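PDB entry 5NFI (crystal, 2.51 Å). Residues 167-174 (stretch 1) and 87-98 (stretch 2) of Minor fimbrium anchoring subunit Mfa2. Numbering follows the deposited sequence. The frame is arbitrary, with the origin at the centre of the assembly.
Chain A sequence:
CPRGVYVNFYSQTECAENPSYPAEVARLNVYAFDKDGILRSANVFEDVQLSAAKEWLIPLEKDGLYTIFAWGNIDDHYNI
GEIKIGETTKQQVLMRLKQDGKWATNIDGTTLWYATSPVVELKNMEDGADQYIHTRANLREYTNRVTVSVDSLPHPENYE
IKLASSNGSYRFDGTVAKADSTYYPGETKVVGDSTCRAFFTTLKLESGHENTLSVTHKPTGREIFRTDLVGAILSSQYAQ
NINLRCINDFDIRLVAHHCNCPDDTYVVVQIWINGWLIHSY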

# COMPACT_ATOMS: atom_id res chain seq x y z
N ASN A 167 -0.78 8.86 0.02
CA ASN A 167 -1.17 7.49 -0.33
C ASN A 167 -2.21 6.86 0.61
O ASN A 167 -2.17 5.65 0.86
CB ASN A 167 0.09 6.61 -0.39
CG ASN A 167 0.75 6.46 0.96
OD1 ASN A 167 0.51 7.25 1.86
ND2 ASN A 167 1.56 5.43 1.12
N GLY A 168 -3.15 7.64 1.14
CA GLY A 168 -4.11 7.12 2.09
C GLY A 168 -5.51 6.93 1.51
O GLY A 168 -6.45 6.59 2.22
N SER A 169 -5.63 7.15 0.21
CA SER A 169 -6.92 7.11 -0.43
C SER A 169 -6.87 6.28 -1.70
O SER A 169 -6.00 6.48 -2.55
CB SER A 169 -7.39 8.52 -0.74
OG SER A 169 -7.48 9.25 0.46
N TYR A 170 -7.80 5.34 -1.84
CA TYR A 170 -7.76 4.46 -2.99
C TYR A 170 -9.10 4.36 -3.70
O TYR A 170 -10.16 4.34 -3.06
CB TYR A 170 -7.25 3.08 -2.57
CG TYR A 170 -5.82 3.14 -2.11
CD1 TYR A 170 -5.50 3.64 -0.84
CD2 TYR A 170 -4.77 2.76 -2.94
CE1 TYR A 170 -4.19 3.75 -0.41
CE2 TYR A 170 -3.44 2.86 -2.51
CZ TYR A 170 -3.17 3.36 -1.23
OH TYR A 170 -1.88 3.47 -0.78
N ARG A 171 -9.05 4.34 -5.03
CA ARG A 171 -10.24 4.12 -5.84
C ARG A 171 -10.67 2.66 -5.72
O ARG A 171 -9.99 1.86 -5.08
CB ARG A 171 -9.98 4.50 -7.29
CG ARG A 171 -9.52 5.91 -7.46
CD ARG A 171 -9.47 6.31 -8.92
NE ARG A 171 -8.39 7.27 -9.16
CZ ARG A 171 -8.47 8.56 -8.87
NH1 ARG A 171 -9.59 9.05 -8.33
NH2 ARG A 171 -7.45 9.37 -9.12
N PHE A 172 -11.80 2.31 -6.34
CA PHE A 172 -12.24 0.92 -6.30
C PHE A 172 -11.24 0.02 -7.00
O PHE A 172 -10.83 -1.00 -6.44
CB PHE A 172 -13.64 0.78 -6.89
CG PHE A 172 -14.71 1.06 -5.91
CD1 PHE A 172 -15.20 2.34 -5.76
CD2 PHE A 172 -15.21 0.06 -5.11
CE1 PHE A 172 -16.18 2.61 -4.83
CE2 PHE A 172 -16.19 0.32 -4.20
CZ PHE A 172 -16.68 1.60 -4.05
N ASP A 173 -10.83 0.39 -8.21
CA ASP A 173 -9.68 -0.26 -8.83
C ASP A 173 -8.52 0.05 -7.90
O ASP A 173 -8.63 0.95 -7.07
CB ASP A 173 -9.45 0.21 -10.26
CG ASP A 173 -9.21 1.72 -10.37
OD1 ASP A 173 -8.63 2.35 -9.45
OD2 ASP A 173 -9.59 2.30 -11.41
N GLY A 174 -7.40 -0.64 -7.99
CA GLY A 174 -6.45 -0.44 -6.90
C GLY A 174 -5.69 0.88 -6.86
O GLY A 174 -4.71 0.98 -6.13
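Stretch 2 87-98: ETTKQQVLMRLK

Stretch 2 lies alongside stretch 1 as an antiparallel β partner. Strand 93-97 runs against strand 169-171, with 160° between their N-to-C directions and a closest axis approach of 4.6 Å. Before its strand, stretch 2 makes a type I turn from T89 to Q92, closed by Q92 N to T89 O at 3.2 Å.

S169 faces R96 as a non-hydrogen-bonded pair, CA to CA 4.3 Å. Y170 faces M95 as a hydrogen-bonded pair, CA to CA 5.4 Å. R171 then pairs with V93 rather than L94, CA to CA 4.2 Å, so the register slips by one residue and forms a β bulge. At the bulge Y170 O accepts from L94 N at 2.9 Å and, weakly, from M95 N at 3.4 Å. Y170 N donates to M95 O at 3.0 Å. At one end of the ladder, L97 N donates to G168 O at a short 2.5 Å. Past the bulge, F172 N bonds weakly to Q92 O at 3.2 Å. D173 N donates to K90 O at 3.3 Å, which ties stretch 1 to the turn.

S169 and R96 share one face of the sheet, where R96 NH1 makes a weak hydrogen bond to S169 OG at 2.8 Å. Y170 and the selenomethionine M95 share the other. There Y170 CD1 meets M95 CE at 3.5 Å, and Y170 OH turns back to N167 O at 2.7 Å.

F172 has the largest area covered by stretch 2. L94 CB sits 3.9 Å from the centroid of the F172 ring, almost on the ring normal, a CH-pi contact. F172 CE2 also reaches L94 CD1 at 3.4 Å, and F172 CE1 lies 3.4 Å from T88 CG2. The R171 side chain passes the turn, with R171 CD 3.2 Å from Q91 O.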

# COMPACT_ATOMS: atom_id res chain seq x y z
N GLU A 87 -24.85 2.28 -9.48
CA GLU A 87 -24.54 3.71 -9.42
C GLU A 87 -23.04 3.97 -9.28
O GLU A 87 -22.44 4.61 -10.12
CB GLU A 87 -25.32 4.38 -8.28
CG GLU A 87 -26.83 4.41 -8.58
CD GLU A 87 -27.69 4.99 -7.46
OE1 GLU A 87 -27.48 6.16 -7.08
OE2 GLU A 87 -28.60 4.25 -6.99
N THR A 88 -22.46 3.45 -8.20
CA THR A 88 -21.03 3.60 -7.92
C THR A 88 -20.15 3.15 -9.09
O THR A 88 -20.42 2.12 -9.69
CB THR A 88 -20.66 2.81 -6.66
OG1 THR A 88 -21.42 3.29 -5.55
CG2 THR A 88 -19.19 2.95 -6.36
N THR A 89 -19.10 3.91 -9.43
CA THR A 89 -18.23 3.53 -10.54
C THR A 89 -16.80 3.20 -10.13
O THR A 89 -16.37 3.53 -9.02
CB THR A 89 -18.19 4.62 -11.61
OG1 THR A 89 -17.61 5.81 -11.06
CG2 THR A 89 -19.58 4.93 -12.09
N LYS A 90 -16.06 2.56 -11.04
CA LYS A 90 -14.73 2.00 -10.79
C LYS A 90 -13.75 3.00 -10.19
O LYS A 90 -12.90 2.64 -9.39
CB LYS A 90 -14.13 1.43 -12.10
CG LYS A 90 -13.91 2.50 -13.17
CD LYS A 90 -13.35 2.07 -14.52
CE LYS A 90 -13.66 0.64 -14.93
NZ LYS A 90 -13.22 0.45 -16.36
N GLN A 91 -13.87 4.27 -10.55
CA GLN A 91 -12.83 5.25 -10.24
C GLN A 91 -13.23 6.19 -9.10
O GLN A 91 -12.54 7.16 -8.83
CB GLN A 91 -12.48 6.08 -11.48
CG GLN A 91 -13.52 7.12 -11.89
CD GLN A 91 -14.76 6.57 -12.60
OE1 GLN A 91 -14.90 5.37 -12.80
NE2 GLN A 91 -15.66 7.46 -13.00
N GLN A 92 -14.33 5.90 -8.42
CA GLN A 92 -14.70 6.66 -7.23
C GLN A 92 -13.88 6.18 -6.04
O GLN A 92 -13.34 5.08 -6.04
CB GLN A 92 -16.19 6.52 -6.94
CG GLN A 92 -17.09 7.32 -7.86
CD GLN A 92 -18.57 7.03 -7.65
OE1 GLN A 92 -19.16 6.23 -8.37
NE2 GLN A 92 -19.17 7.68 -6.66
N VAL A 93 -13.76 7.02 -5.02
CA VAL A 93 -12.93 6.66 -3.89
C VAL A 93 -13.62 5.66 -2.98
O VAL A 93 -14.63 5.95 -2.35
CB VAL A 93 -12.51 7.89 -3.07
CG1 VAL A 93 -11.56 7.48 -1.95
CG2 VAL A 93 -11.85 8.93 -3.99
N LEU A 94 -13.04 4.48 -2.89
CA LEU A 94 -13.55 3.48 -1.97
C LEU A 94 -13.24 3.80 -0.50
O LEU A 94 -14.05 3.54 0.39
CB LEU A 94 -12.96 2.12 -2.34
CG LEU A 94 -13.26 0.97 -1.39
CD1 LEU A 94 -14.78 0.84 -1.18
CD2 LEU A 94 -12.67 -0.31 -1.96
N MSE A 95 -12.08 4.40 -0.27
CA MSE A 95 -11.35 4.21 0.97
C MSE A 95 -10.44 5.38 1.30
O MSE A 95 -9.71 5.84 0.43
CB MSE A 95 -10.50 2.97 0.82
CG MSE A 95 -10.21 2.13 2.01
SE MSE A 95 -8.95 0.80 1.29
CE MSE A 95 -7.30 1.82 1.48
N ARG A 96 -10.46 5.84 2.55
CA ARG A 96 -9.46 6.79 3.02
C ARG A 96 -8.89 6.34 4.35
O ARG A 96 -9.64 6.03 5.26
CB ARG A 96 -10.05 8.19 3.15
CG ARG A 96 -10.29 8.86 1.83
CD ARG A 96 -10.82 10.25 2.00
NE ARG A 96 -11.47 10.72 0.78
CZ ARG A 96 -10.81 11.05 -0.33
NH1 ARG A 96 -9.50 10.92 -0.40
NH2 ARG A 96 -11.48 11.48 -1.40
N LEU A 97 -7.56 6.32 4.47
CA LEU A 97 -6.96 5.96 5.75
C LEU A 97 -7.43 6.94 6.82
O LEU A 97 -7.41 8.16 6.61
CB LEU A 97 -5.45 5.93 5.67
CG LEU A 97 -4.76 5.46 6.95
CD1 LEU A 97 -5.31 4.13 7.40
CD2 LEU A 97 -3.24 5.36 6.75
N LYS A 98 -7.89 6.41 7.95
CA LYS A 98 -8.40 7.30 8.99
C LYS A 98 -7.27 8.19 9.47
O LYS A 98 -6.14 7.74 9.61
CB LYS A 98 -9.00 6.53 10.17
CG LYS A 98 -10.50 6.39 10.06
CD LYS A 98 -11.02 5.36 11.02
CE LYS A 98 -12.48 5.03 10.74
NZ LYS A 98 -13.02 4.08 11.75